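Local coordinates for beta-ketoacyl-[acyl-carrier-protein] synthase FabY (PDB 4CW4), which catalyses the condensation of acetyl-CoA with malonyl-ACP to form acetoacetyl-ACP, the primer that starts fatty acid synthesis, at residues G14-Y18 against V197-A202; R23-H28 against Y585-L590; R43-A48 against P74-E78; L50-L56 against R84-T89; S366-V370 against A484-I488. All blocks are in the same frame, centred on the assembly; numbering follows the deposited sequence. Where two conformers were deposited one is given.

Contact 1: G14-Y18 against V197-A202; sequences GFGGY and VAATDA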
# COMPACT_ATOMS: atom_id res chain seq x y z
N GLY A 14 16.01 -4.84 -18.45
CA GLY A 14 16.60 -3.59 -18.03
C GLY A 14 16.50 -3.47 -16.53
O GLY A 14 15.70 -4.16 -15.91
N PHE A 15 17.31 -2.59 -15.95
CA PHE A 15 17.27 -2.33 -14.51
C PHE A 15 18.00 -1.05 -14.22
O PHE A 15 18.95 -0.69 -14.92
CB PHE A 15 17.84 -3.52 -13.71
CG PHE A 15 19.30 -3.80 -13.97
CD1 PHE A 15 19.70 -4.61 -15.00
CD2 PHE A 15 20.27 -3.24 -13.15
CE1 PHE A 15 21.04 -4.85 -15.22
CE2 PHE A 15 21.61 -3.48 -13.35
CZ PHE A 15 22.00 -4.27 -14.40
N GLY A 16 17.55 -0.34 -13.20
CA GLY A 16 18.20 0.90 -12.85
C GLY A 16 17.70 1.45 -11.56
O GLY A 16 16.74 0.91 -10.99
N GLY A 17 18.31 2.54 -11.10
CA GLY A 17 17.91 3.14 -9.84
C GLY A 17 19.11 3.68 -9.09
O GLY A 17 20.21 3.75 -9.63
N TYR A 18 18.87 4.05 -7.83
CA TYR A 18 19.85 4.74 -6.99
C TYR A 18 19.70 4.32 -5.54
O TYR A 18 18.59 4.31 -4.99
CB TYR A 18 19.70 6.26 -7.11
CG TYR A 18 19.99 6.73 -8.51
CD1 TYR A 18 21.29 6.99 -8.93
CD2 TYR A 18 18.96 6.88 -9.44
CE1 TYR A 18 21.56 7.40 -10.22
CE2 TYR A 18 19.23 7.25 -10.74
CZ TYR A 18 20.53 7.52 -11.12
OH TYR A 18 20.83 7.91 -12.41
N VAL A 197 13.52 9.59 -11.16
CA VAL A 197 14.90 9.49 -11.62
C VAL A 197 15.35 8.04 -11.81
O VAL A 197 16.02 7.70 -12.81
CB VAL A 197 15.84 10.29 -10.68
CG1 VAL A 197 17.27 10.07 -11.02
CG2 VAL A 197 15.47 11.77 -10.75
N ALA A 198 14.95 7.17 -10.90
CA ALA A 198 15.24 5.74 -11.02
C ALA A 198 14.53 5.11 -12.20
O ALA A 198 15.10 4.25 -12.88
CB ALA A 198 14.88 5.02 -9.73
N ALA A 199 13.28 5.48 -12.43
CA ALA A 199 12.53 4.87 -13.52
C ALA A 199 13.19 5.18 -14.85
O ALA A 199 13.26 4.32 -15.73
CB ALA A 199 11.08 5.30 -13.50
N THR A 200 13.65 6.41 -15.02
CA THR A 200 14.30 6.78 -16.28
C THR A 200 15.54 5.92 -16.47
O THR A 200 15.77 5.40 -17.56
CB THR A 200 14.68 8.26 -16.35
OG1 THR A 200 13.50 9.07 -16.36
CG2 THR A 200 15.49 8.54 -17.61
N ASP A 201 16.35 5.79 -15.42
CA ASP A 201 17.57 4.97 -15.51
C ASP A 201 17.22 3.54 -15.98
O ASP A 201 17.84 3.01 -16.91
CB ASP A 201 18.28 4.94 -14.16
CG ASP A 201 19.62 4.26 -14.20
OD1 ASP A 201 20.40 4.47 -15.16
OD2 ASP A 201 19.91 3.49 -13.26
N ALA A 202 16.19 2.94 -15.37
CA ALA A 202 15.80 1.58 -15.75
C ALA A 202 15.35 1.48 -17.22
O ALA A 202 15.73 0.55 -17.95
CB ALA A 202 14.71 1.05 -14.83
O HOH W 1 18.55 8.47 -13.83

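Contact 2: R23-H28 against Y585-L590; sequences RSSFHH and YDQRAL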
# COMPACT_ATOMS: atom_id res chain seq x y z
N ARG A 23 24.50 4.59 -8.83
CA ARG A 23 23.61 4.25 -9.93
C ARG A 23 23.61 2.74 -10.14
O ARG A 23 24.66 2.10 -10.26
CB ARG A 23 24.05 4.94 -11.22
CG ARG A 23 23.23 4.51 -12.44
CD ARG A 23 23.42 5.43 -13.63
NE ARG A 23 24.79 5.61 -14.12
CZ ARG A 23 25.34 4.97 -15.15
NH1 ARG A 23 24.69 4.01 -15.80
NH2 ARG A 23 26.57 5.30 -15.54
N SER A 24 22.42 2.16 -10.19
CA SER A 24 22.30 0.72 -10.32
C SER A 24 22.55 0.19 -11.72
O SER A 24 23.07 -0.90 -11.87
CB SER A 24 20.91 0.28 -9.89
OG SER A 24 20.75 0.59 -8.53
N SER A 25 22.15 0.95 -12.73
CA SER A 25 22.22 0.42 -14.09
C SER A 25 23.66 0.11 -14.47
O SER A 25 24.62 0.73 -13.96
CB SER A 25 21.59 1.38 -15.10
OG SER A 25 22.28 2.61 -15.13
N PHE A 26 23.81 -0.89 -15.34
CA PHE A 26 25.11 -1.34 -15.81
C PHE A 26 26.02 -1.81 -14.69
O PHE A 26 27.24 -1.89 -14.85
CB PHE A 26 25.76 -0.27 -16.70
CG PHE A 26 24.86 0.13 -17.86
CD1 PHE A 26 23.88 1.10 -17.68
CD2 PHE A 26 24.94 -0.51 -19.08
CE1 PHE A 26 23.00 1.42 -18.70
CE2 PHE A 26 24.08 -0.18 -20.13
CZ PHE A 26 23.10 0.78 -19.93
N HIS A 27 25.41 -2.15 -13.56
CA HIS A 27 26.09 -2.74 -12.42
C HIS A 27 27.05 -1.78 -11.72
O HIS A 27 27.95 -2.23 -11.03
CB HIS A 27 26.83 -4.01 -12.82
CG HIS A 27 25.97 -4.98 -13.56
ND1 HIS A 27 25.02 -5.74 -12.92
CD2 HIS A 27 25.89 -5.29 -14.87
CE1 HIS A 27 24.39 -6.48 -13.81
NE2 HIS A 27 24.90 -6.24 -15.00
N HIS A 28 26.88 -0.47 -11.88
CA HIS A 28 27.77 0.46 -11.17
C HIS A 28 27.67 0.38 -9.65
O HIS A 28 28.69 0.37 -8.99
CB HIS A 28 27.55 1.89 -11.63
CG HIS A 28 28.06 2.12 -13.02
ND1 HIS A 28 29.40 2.21 -13.31
CD2 HIS A 28 27.40 2.25 -14.19
CE1 HIS A 28 29.55 2.39 -14.61
NE2 HIS A 28 28.35 2.41 -15.17
N TYR A 585 23.87 4.98 -23.76
CA TYR A 585 23.23 5.59 -22.61
C TYR A 585 24.17 5.57 -21.40
O TYR A 585 24.33 6.57 -20.73
CB TYR A 585 21.88 4.91 -22.27
CG TYR A 585 21.44 5.27 -20.87
CD1 TYR A 585 21.18 6.59 -20.54
CD2 TYR A 585 21.34 4.32 -19.88
CE1 TYR A 585 20.85 6.95 -19.27
CE2 TYR A 585 21.00 4.66 -18.57
CZ TYR A 585 20.78 5.99 -18.28
OH TYR A 585 20.43 6.37 -17.01
N ASP A 586 24.74 4.42 -21.08
CA ASP A 586 25.66 4.32 -19.94
C ASP A 586 26.76 5.38 -20.06
O ASP A 586 27.11 6.02 -19.09
CB ASP A 586 26.26 2.91 -19.90
CG ASP A 586 27.15 2.66 -18.70
OD1 ASP A 586 26.85 3.14 -17.58
OD2 ASP A 586 28.17 1.95 -18.88
N GLN A 587 27.31 5.57 -21.25
CA GLN A 587 28.34 6.59 -21.46
C GLN A 587 27.83 7.98 -21.17
O GLN A 587 28.54 8.79 -20.57
CB GLN A 587 28.83 6.54 -22.91
CG GLN A 587 29.72 5.34 -23.21
CD GLN A 587 31.14 5.59 -22.80
OE1 GLN A 587 31.87 6.39 -23.42
NE2 GLN A 587 31.55 4.94 -21.73
N ARG A 588 26.60 8.29 -21.58
CA ARG A 588 26.07 9.61 -21.28
C ARG A 588 25.86 9.76 -19.77
O ARG A 588 26.13 10.81 -19.19
CB ARG A 588 24.75 9.85 -22.02
CG ARG A 588 24.86 9.99 -23.56
CD ARG A 588 26.04 10.83 -24.03
NE ARG A 588 26.05 12.16 -23.43
CZ ARG A 588 27.15 12.85 -23.17
NH1 ARG A 588 28.34 12.35 -23.46
NH2 ARG A 588 27.07 14.03 -22.61
N ALA A 589 25.34 8.70 -19.14
CA ALA A 589 25.05 8.74 -17.71
C ALA A 589 26.33 8.96 -16.90
O ALA A 589 26.31 9.66 -15.89
CB ALA A 589 24.33 7.46 -17.29
N LEU A 590 27.44 8.39 -17.37
CA LEU A 590 28.72 8.55 -16.71
C LEU A 590 29.11 10.02 -16.69
O LEU A 590 29.73 10.50 -15.75
CB LEU A 590 29.81 7.71 -17.39
CG LEU A 590 29.74 6.22 -17.06
CD1 LEU A 590 30.58 5.39 -18.03
CD2 LEU A 590 30.17 5.98 -15.62

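Contact 3: R43-A48 against P74-E78; sequences RQETLA and PEDIE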
# COMPACT_ATOMS: atom_id res chain seq x y z
N ARG A 43 36.69 -0.54 -12.22
CA ARG A 43 36.72 0.24 -10.99
C ARG A 43 36.85 1.72 -11.31
O ARG A 43 36.11 2.53 -10.76
CB ARG A 43 37.86 -0.21 -10.06
CG ARG A 43 38.17 0.78 -8.94
CD ARG A 43 39.03 0.20 -7.83
NE ARG A 43 40.31 -0.24 -8.37
CZ ARG A 43 40.66 -1.51 -8.56
NH1 ARG A 43 39.87 -2.52 -8.22
NH2 ARG A 43 41.84 -1.77 -9.10
N GLN A 44 37.78 2.08 -12.19
CA GLN A 44 38.03 3.48 -12.47
C GLN A 44 36.85 4.10 -13.20
O GLN A 44 36.52 5.27 -12.99
CB GLN A 44 39.34 3.63 -13.25
CG GLN A 44 40.55 3.34 -12.37
CD GLN A 44 41.82 3.01 -13.14
OE1 GLN A 44 41.88 3.04 -14.38
NE2 GLN A 44 42.86 2.68 -12.40
N GLU A 45 36.18 3.33 -14.05
CA GLU A 45 35.00 3.82 -14.73
C GLU A 45 33.88 4.14 -13.72
O GLU A 45 33.25 5.19 -13.77
CB GLU A 45 34.48 2.79 -15.73
CG GLU A 45 33.30 3.29 -16.53
CD GLU A 45 32.74 2.25 -17.46
OE1 GLU A 45 32.31 1.17 -16.98
OE2 GLU A 45 32.74 2.51 -18.68
N THR A 46 33.63 3.21 -12.80
CA THR A 46 32.60 3.44 -11.78
C THR A 46 32.96 4.61 -10.88
O THR A 46 32.09 5.42 -10.58
CB THR A 46 32.37 2.17 -10.98
OG1 THR A 46 31.77 1.18 -11.83
CG2 THR A 46 31.44 2.43 -9.80
N LEU A 47 34.21 4.69 -10.44
CA LEU A 47 34.67 5.83 -9.64
C LEU A 47 34.52 7.16 -10.36
O LEU A 47 34.09 8.14 -9.76
CB LEU A 47 36.11 5.63 -9.16
CG LEU A 47 36.36 4.52 -8.13
CD1 LEU A 47 37.86 4.42 -7.78
CD2 LEU A 47 35.53 4.70 -6.87
N ALA A 48 34.88 7.21 -11.64
CA ALA A 48 34.67 8.42 -12.41
C ALA A 48 33.20 8.81 -12.44
O ALA A 48 32.84 9.98 -12.25
CB ALA A 48 35.21 8.24 -13.82
N PRO A 74 40.55 8.81 -15.67
CA PRO A 74 39.98 7.94 -14.64
C PRO A 74 41.02 7.39 -13.65
O PRO A 74 40.71 7.24 -12.47
CB PRO A 74 39.34 6.83 -15.46
CG PRO A 74 38.95 7.51 -16.75
CD PRO A 74 40.02 8.52 -17.01
N GLU A 75 42.24 7.10 -14.11
CA GLU A 75 43.31 6.66 -13.21
C GLU A 75 43.65 7.75 -12.19
O GLU A 75 43.90 7.48 -11.01
CB GLU A 75 44.59 6.31 -13.97
CG GLU A 75 44.43 5.25 -15.06
CD GLU A 75 44.31 5.85 -16.46
OE1 GLU A 75 43.28 6.50 -16.76
OE2 GLU A 75 45.25 5.66 -17.26
N ASP A 76 43.69 8.99 -12.67
CA ASP A 76 43.97 10.13 -11.80
C ASP A 76 42.83 10.32 -10.82
O ASP A 76 43.04 10.69 -9.68
CB ASP A 76 44.17 11.40 -12.61
CG ASP A 76 45.33 11.31 -13.61
OD1 ASP A 76 46.33 10.60 -13.35
OD2 ASP A 76 45.24 11.98 -14.65
N ILE A 77 41.60 10.06 -11.26
CA ILE A 77 40.44 10.24 -10.39
C ILE A 77 40.49 9.25 -9.24
O ILE A 77 40.21 9.60 -8.11
CB ILE A 77 39.12 10.11 -11.16
CG1 ILE A 77 38.94 11.36 -12.02
CG2 ILE A 77 37.92 9.92 -10.19
CD1 ILE A 77 37.73 11.34 -12.93
N GLU A 78 40.87 8.01 -9.52
CA GLU A 78 40.97 7.02 -8.46
C GLU A 78 42.02 7.43 -7.43
O GLU A 78 41.76 7.39 -6.24
CB GLU A 78 41.31 5.64 -9.02
CG GLU A 78 41.50 4.59 -7.95
CD GLU A 78 41.90 3.25 -8.52
OE1 GLU A 78 42.69 3.20 -9.49
OE2 GLU A 78 41.45 2.25 -7.98
O HOH W 2 43.35 0.50 -9.78
O HOH W 3 38.30 6.83 -11.50

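Contact 4: L50-L56 against R84-T89; sequences LAVMMKL and RIFAST. With SO4 (sulfate ion), chain B.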
# COMPACT_ATOMS: atom_id res chain seq x y z
N LEU A 50 30.84 8.02 -10.24
CA LEU A 50 30.50 8.50 -8.90
C LEU A 50 31.03 9.91 -8.69
O LEU A 50 30.33 10.76 -8.15
CB LEU A 50 31.08 7.57 -7.83
CG LEU A 50 30.26 6.31 -7.59
CD1 LEU A 50 31.05 5.28 -6.79
CD2 LEU A 50 28.96 6.66 -6.87
N ALA A 51 32.27 10.16 -9.10
CA ALA A 51 32.85 11.49 -8.94
C ALA A 51 31.99 12.56 -9.63
O ALA A 51 31.83 13.67 -9.11
CB ALA A 51 34.29 11.52 -9.45
N VAL A 52 31.46 12.25 -10.81
CA VAL A 52 30.61 13.21 -11.52
C VAL A 52 29.29 13.39 -10.79
O VAL A 52 28.82 14.51 -10.58
CB VAL A 52 30.36 12.76 -12.98
CG1 VAL A 52 29.29 13.63 -13.65
CG2 VAL A 52 31.65 12.80 -13.77
N MET A 53 28.69 12.27 -10.37
CA MET A 53 27.42 12.31 -9.63
C MET A 53 27.53 13.16 -8.38
O MET A 53 26.58 13.87 -8.00
CB MET A 53 26.99 10.90 -9.18
CG MET A 53 26.33 10.07 -10.25
SD MET A 53 26.13 8.34 -9.75
CE MET A 53 24.87 8.49 -8.48
N MET A 54 28.69 13.05 -7.72
CA MET A 54 28.92 13.68 -6.42
C MET A 54 29.47 15.11 -6.56
O MET A 54 29.71 15.78 -5.55
CB MET A 54 29.91 12.81 -5.64
CG MET A 54 29.33 11.41 -5.32
SD MET A 54 30.49 10.18 -4.74
CE MET A 54 30.70 10.69 -3.04
N LYS A 55 29.64 15.56 -7.79
CA LYS A 55 30.17 16.90 -8.09
C LYS A 55 31.61 17.11 -7.63
O LYS A 55 32.02 18.24 -7.36
CB LYS A 55 29.29 17.99 -7.48
CG LYS A 55 27.79 17.78 -7.58
CD LYS A 55 27.26 18.02 -8.97
CE LYS A 55 25.77 18.38 -8.91
NZ LYS A 55 25.15 18.26 -10.25
N LEU A 56 32.37 16.03 -7.55
CA LEU A 56 33.78 16.11 -7.19
C LEU A 56 34.65 16.45 -8.40
O LEU A 56 35.72 17.05 -8.27
CB LEU A 56 34.25 14.80 -6.57
CG LEU A 56 33.64 14.48 -5.21
CD1 LEU A 56 33.98 13.08 -4.79
CD2 LEU A 56 34.11 15.49 -4.15
N ARG A 84 37.67 10.01 -0.75
CA ARG A 84 36.45 10.81 -0.56
C ARG A 84 35.19 10.11 -1.06
O ARG A 84 34.15 10.16 -0.42
CB ARG A 84 36.58 12.16 -1.26
CG ARG A 84 37.37 13.20 -0.46
CD ARG A 84 37.60 14.45 -1.25
NE ARG A 84 38.71 14.29 -2.18
CZ ARG A 84 39.16 15.27 -2.97
NH1 ARG A 84 38.58 16.46 -2.95
NH2 ARG A 84 40.20 15.04 -3.77
N ILE A 85 35.29 9.48 -2.23
CA ILE A 85 34.15 8.77 -2.81
C ILE A 85 33.72 7.67 -1.86
O ILE A 85 32.54 7.52 -1.55
CB ILE A 85 34.49 8.20 -4.19
CG1 ILE A 85 34.72 9.35 -5.19
CG2 ILE A 85 33.38 7.28 -4.67
CD1 ILE A 85 35.46 8.95 -6.49
N PHE A 86 34.69 6.92 -1.34
CA PHE A 86 34.36 5.80 -0.46
C PHE A 86 33.72 6.27 0.83
O PHE A 86 32.77 5.66 1.31
CB PHE A 86 35.59 4.97 -0.14
CG PHE A 86 36.21 4.24 -1.33
CD1 PHE A 86 35.46 3.93 -2.45
CD2 PHE A 86 37.53 3.88 -1.31
CE1 PHE A 86 36.03 3.27 -3.52
CE2 PHE A 86 38.11 3.22 -2.37
CZ PHE A 86 37.37 2.92 -3.48
N ALA A 87 34.23 7.38 1.37
CA ALA A 87 33.72 7.91 2.62
C ALA A 87 32.32 8.52 2.48
O ALA A 87 31.62 8.67 3.48
CB ALA A 87 34.70 8.94 3.20
N SER A 88 31.95 8.89 1.27
CA SER A 88 30.69 9.59 0.99
C SER A 88 29.67 8.72 0.23
O SER A 88 28.72 9.23 -0.39
CB SER A 88 30.95 10.86 0.21
OG SER A 88 31.64 11.80 1.00
N THR A 89 29.87 7.41 0.31
CA THR A 89 28.94 6.43 -0.20
C THR A 89 28.71 5.38 0.89
O THR A 89 29.42 5.34 1.89
CB THR A 89 29.48 5.75 -1.47
OG1 THR A 89 30.83 5.31 -1.26
CG2 THR A 89 29.42 6.70 -2.66
S SO4 B . 39.99 18.67 -5.73
O1 SO4 B . 41.01 19.72 -5.64
O2 SO4 B . 39.25 18.82 -6.98
O3 SO4 B . 40.63 17.36 -5.69
O4 SO4 B . 39.06 18.81 -4.61

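Contact 5: S366-V370 against A484-I488; sequences SSQYV and ADQLI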
# COMPACT_ATOMS: atom_id res chain seq x y z
N SER A 366 16.33 4.23 -1.08
CA SER A 366 16.62 3.59 -2.35
C SER A 366 15.42 3.63 -3.24
O SER A 366 14.29 3.49 -2.77
CB SER A 366 16.99 2.13 -2.15
OG SER A 366 17.38 1.53 -3.38
N SER A 367 15.65 3.82 -4.53
CA SER A 367 14.62 3.56 -5.53
C SER A 367 15.24 2.73 -6.61
O SER A 367 16.30 3.06 -7.13
CB SER A 367 14.02 4.84 -6.12
OG SER A 367 12.98 4.50 -7.03
N GLN A 368 14.56 1.64 -6.97
CA GLN A 368 15.08 0.63 -7.90
C GLN A 368 13.94 0.13 -8.75
O GLN A 368 12.85 -0.07 -8.24
CB GLN A 368 15.64 -0.56 -7.12
CG GLN A 368 16.76 -0.27 -6.15
CD GLN A 368 18.10 -0.17 -6.82
OE1 GLN A 368 18.22 0.34 -7.93
NE2 GLN A 368 19.13 -0.66 -6.14
N TYR A 369 14.22 -0.13 -10.02
CA TYR A 369 13.27 -0.72 -10.95
C TYR A 369 13.92 -1.80 -11.81
O TYR A 369 15.07 -1.67 -12.21
CB TYR A 369 12.62 0.35 -11.86
CG TYR A 369 11.73 1.21 -11.05
CD1 TYR A 369 10.47 0.77 -10.69
CD2 TYR A 369 12.17 2.44 -10.57
CE1 TYR A 369 9.66 1.52 -9.88
CE2 TYR A 369 11.38 3.20 -9.76
CZ TYR A 369 10.13 2.74 -9.41
OH TYR A 369 9.30 3.48 -8.58
N VAL A 370 13.16 -2.85 -12.09
CA VAL A 370 13.52 -3.78 -13.15
C VAL A 370 12.45 -3.70 -14.23
O VAL A 370 11.27 -3.42 -13.94
CB VAL A 370 13.67 -5.25 -12.67
CG1 VAL A 370 14.86 -5.38 -11.70
CG2 VAL A 370 12.38 -5.79 -12.08
N ALA A 484 14.59 -5.22 -3.75
CA ALA A 484 15.08 -4.76 -5.05
C ALA A 484 16.60 -4.50 -4.99
O ALA A 484 17.32 -4.84 -5.91
CB ALA A 484 14.34 -3.49 -5.51
N ASP A 485 17.09 -3.90 -3.91
CA ASP A 485 18.54 -3.78 -3.72
C ASP A 485 19.20 -5.17 -3.81
O ASP A 485 20.27 -5.33 -4.39
CB ASP A 485 18.88 -3.17 -2.35
CG ASP A 485 18.49 -1.71 -2.21
OD1 ASP A 485 18.41 -0.98 -3.23
OD2 ASP A 485 18.30 -1.28 -1.04
N GLN A 486 18.55 -6.17 -3.20
CA GLN A 486 19.04 -7.55 -3.28
C GLN A 486 19.06 -8.08 -4.71
O GLN A 486 20.08 -8.60 -5.18
CB GLN A 486 18.21 -8.48 -2.38
CG GLN A 486 18.29 -8.19 -0.89
CD GLN A 486 17.27 -9.02 -0.11
OE1 GLN A 486 16.07 -8.76 -0.15
NE2 GLN A 486 17.74 -10.02 0.58
N LEU A 487 17.93 -7.99 -5.40
CA LEU A 487 17.81 -8.50 -6.76
C LEU A 487 18.84 -7.85 -7.67
O LEU A 487 19.52 -8.53 -8.42
CB LEU A 487 16.39 -8.27 -7.31
CG LEU A 487 16.20 -8.68 -8.79
CD1 LEU A 487 16.64 -10.10 -9.01
CD2 LEU A 487 14.74 -8.50 -9.27
N ILE A 488 19.00 -6.55 -7.58
CA ILE A 488 19.89 -5.89 -8.51
C ILE A 488 21.34 -6.27 -8.23
O ILE A 488 22.12 -6.50 -9.17
CB ILE A 488 19.63 -4.39 -8.53
CG1 ILE A 488 18.36 -4.13 -9.35
CG2 ILE A 488 20.81 -3.62 -9.11
CD1 ILE A 488 17.90 -2.73 -9.33

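Contact 1: G14-Y18 against V197-A202
D201 has its CG opposite the backbone N (chi1 -173°), which extends the carboxylate from the helix to the backbone of G17 on the strand. In Y18 the CG lies beside the backbone N (chi1 -63°), and the ring lies beside V197 and A198. The amide N of G17 donates to OD2 of D201 at 2.9 Å, with an N-H...O angle of 154°. OD2 uses its anti lone pair for this bond. The other oxygen of D201, OD1, is held by S25 OG and Y585 OH, so both ends of the buried carboxylate have partners.

The backbones come very close here. The short strand and helix axes approach to 5.6 Å and run roughly antiparallel. At G16 the side-chain position faces the helix, hard against A202 N and D201 OD2. G17 has a positive phi, with backbone angles only glycine takes easily. G17 CA sits 3.6 Å from the CB of A198, and G16 N lies 3.6 Å from the CB of A202.

At the far end, CE2 of Y18 touches CG1 of V197 at 3.4 Å, the two side chains crossing at about a right angle. A water lies 2.7 Å from Y18 OH and 2.8 Å from V197 O, and gives its hydrogen to the carbonyl.

Strand 10-19 also pairs with strand 366-374, while F15 turns toward helix 482-496. This is consistent with the alpha-beta-alpha-beta-alpha layering of the thiolase fold, helix 190-204 outside and helix 482-496 buried between the sheets.

Contact 2: R23-H28 against Y585-L590
D586 OD1, on the helix, accepts three hydrogen bonds from R23 and H28. R23 grips it end-on in a salt bridge, with NH1 at 2.9 Å from D586 OD1 and NH2 at 3.0 Å from the same oxygen. NH1 arrives on the anti side, somewhat out of the carboxylate plane, and NH2 nearly along the C-O axis. H28 NE2 takes the syn lone pair of D586 OD1 at 2.9 Å, with the oxygen close to the imidazole plane. Three donors at one buried oxygen would be expected to stabilise the carboxylate as an anion.

Flat groups pack round this oxygen. The CB of D586 lies over the centre of the F26 ring, 3.5 Å from the centroid, in a CH-pi contact. The carboxylate itself is stacked on the ring, the planes 11° apart. The R23 guanidinium is covered on one face by CB of A589, which is 3.4 Å from R23 CZ. CD2 of H28 lies over the opposite face, off centre. F26 CE1 meets Y585 CD2 at 3.5 Å, edges meeting, neither ring over the other's face.

The next shell holds these groups in place. R23 bends at chi3 (57°), and its NH1 also donates to S25 OG at 2.9 Å, close to the guanidinium plane. S25 OG and Y585 OH both bond to D201. On the far side of its ring, H28 ND1 bonds to T46 OG1.

The contact ties the end of strand 22-23, the following loop and the start of helix 28-33 to the end of helix 565-590. Helix 190-204 lies beside R23 and Y585, and helix 40-53 beside H28 and L590.

Contact 3: R43-A48 against P74-E78
E78 stands between R43 and Q44, and each carboxylate oxygen meets a different one. E78 OE2 takes NE of R43 at 2.8 Å in a salt bridge. The guanidinium and carboxylate planes are 27° apart, nearly coplanar. NE approaches on the syn side but out of the carboxylate plane, in a bent bond. Only one nitrogen of R43 makes the direct bond. E78 OE1 takes NE2 of Q44 at 3.0 Å in a fairly straight bond. Here the planes stand 78° apart, and the amide nitrogen comes from above the carboxylate plane. E78 reaches both partners because CG lies opposite its backbone N (chi1 177°) and the rest of the chain is extended.

A water extends the pair. It accepts from R43 NH2 at 2.8 Å and donates to E78 OE1, so OE1 has two donors. Farther out, R43 NH1 bonds to the carbonyl of I35.

Carbon contacts lie alongside. CD1 of L47 lies against CG of E78 at 3.6 Å, the two side chains crossing at a slant. CB of Q44 meets the ring carbon CB of P74 at 3.9 Å. Toward the buried side, CB of A48 faces CD1 of I77 at 4.1 Å. Separately, the amide oxygen OE1 of Q44 touches CG of E75 at 3.4 Å. A second water donates to both Q44 O and P74 O, bridging the backbones where they are nearest. This water lies 2.6 Å from P74 O.

This is helix-helix packing. Segments 43-48 and 74-78, of helices 40-53 and 74-87, cross steeply beside strand 63-65. Alanine, leucine and isoleucine lie on the buried side, and a salt bridge, an amide and waters form the outer side, away from the active site.

Contact 4: L50-L56 against R84-T89
I85 is the main bump, and L50, A51 and L56 form the hollow it fills. The CG2 branch of I85 meets L50, and the CG1-CD1 branch meets L56 with CG1 and A51 with CD1. I85 CG2 presses on CD1 of L50 at 3.7 Å. I85 CD1 reaches CB of A51 at 4.1 Å. I85 CG1 lies against CD1 of L56 at 3.8 Å. The small A51 makes the floor, and the two leucines stand as the sides.

M54 is the bump in the other direction. Its chain bends at chi3 (77°), which carries CE toward S88. M54 CE meets CB of S88 at 3.3 Å, closer than carbons usually pack. The sulfur flanks CG2 of both I85 and T89, crossing T89 at about a right angle. T89, just past the helix end, is held by its OG1 donating to I85 O at 2.8 Å. S88 N reaches the same oxygen from the other face of the carbonyl.

On the outer side R84 turns to a sulfate, probably from the crystallisation liquor. R84 NH1 bonds to sulfate O4 at 2.9 Å and R84 NH2 to sulfate O3 at 3.0 Å. Y81, R80 and the backbone N of E67 also hold this anion.

Helix 40-53 ends here in a Schellman motif. K55 takes a positive phi and L56 N bonds back to A51 O. That turn sets L56 beside I85, so the ends of two helices pack through interlocking aliphatic side chains.

Contact 5: S366-V370 against A484-I488
S366 places OG opposite its backbone N (chi1 -176°), and OG donates to the syn lone pair of D485 OD1 at 2.7 Å. Q368 bends at chi2 (-81°) and brings NE2 to 3.0 Å from D485 OD1, on its anti lone pair. The amide and carboxylate planes are 67° apart. The Q368 OE1 bonds to S24 OG. Q368 is modelled in two conformers, and the one described makes these bonds, so they are less certain.

Strand 366-374 pairs with strands 10-19 and 307-314, and helix 482-496 lies across it as one of the buried central helices expected of the thiolase fold. D485 is near the active site, its side chain about 7 Å from that of H477, a predicted catalytic residue. D485 OD2 bonds to S478 OG, next to that histidine in sequence, and OD1 also accepts from N19 ND2.

The rest is mostly carbon packing. CB of Q368 meets CB of A484 at 3.6 Å. I488 CD1 lies against the Q368 amide, though I488 too has an alternate conformer. CG1 of V370 touches CD2 of L487 at 4.0 Å, the side chains crossing at about a right angle.

How the contacts relate
Contacts 1 and 5 are deep in the core and share a sheet, since strands 10-19 and 366-374 are neighbours. They hold different helices, and in each a buried aspartate is bonded to the strand. Contact 2 is buried too, but farther from the centre. It touches contact 1 through S25 and Y585 at D201, and contact 5 through S24 and Q368. Its chemistry is a carboxylate gripped by an arginine and a histidine, with F26 stacked on it. Contacts 3 and 4 join the same two helices, 40-53 and 74-87. Contact 3 is partly open, with a salt bridge and waters. Contact 4 is mostly aliphatic and buried. T46 links contact 3 back to H28 of contact 2.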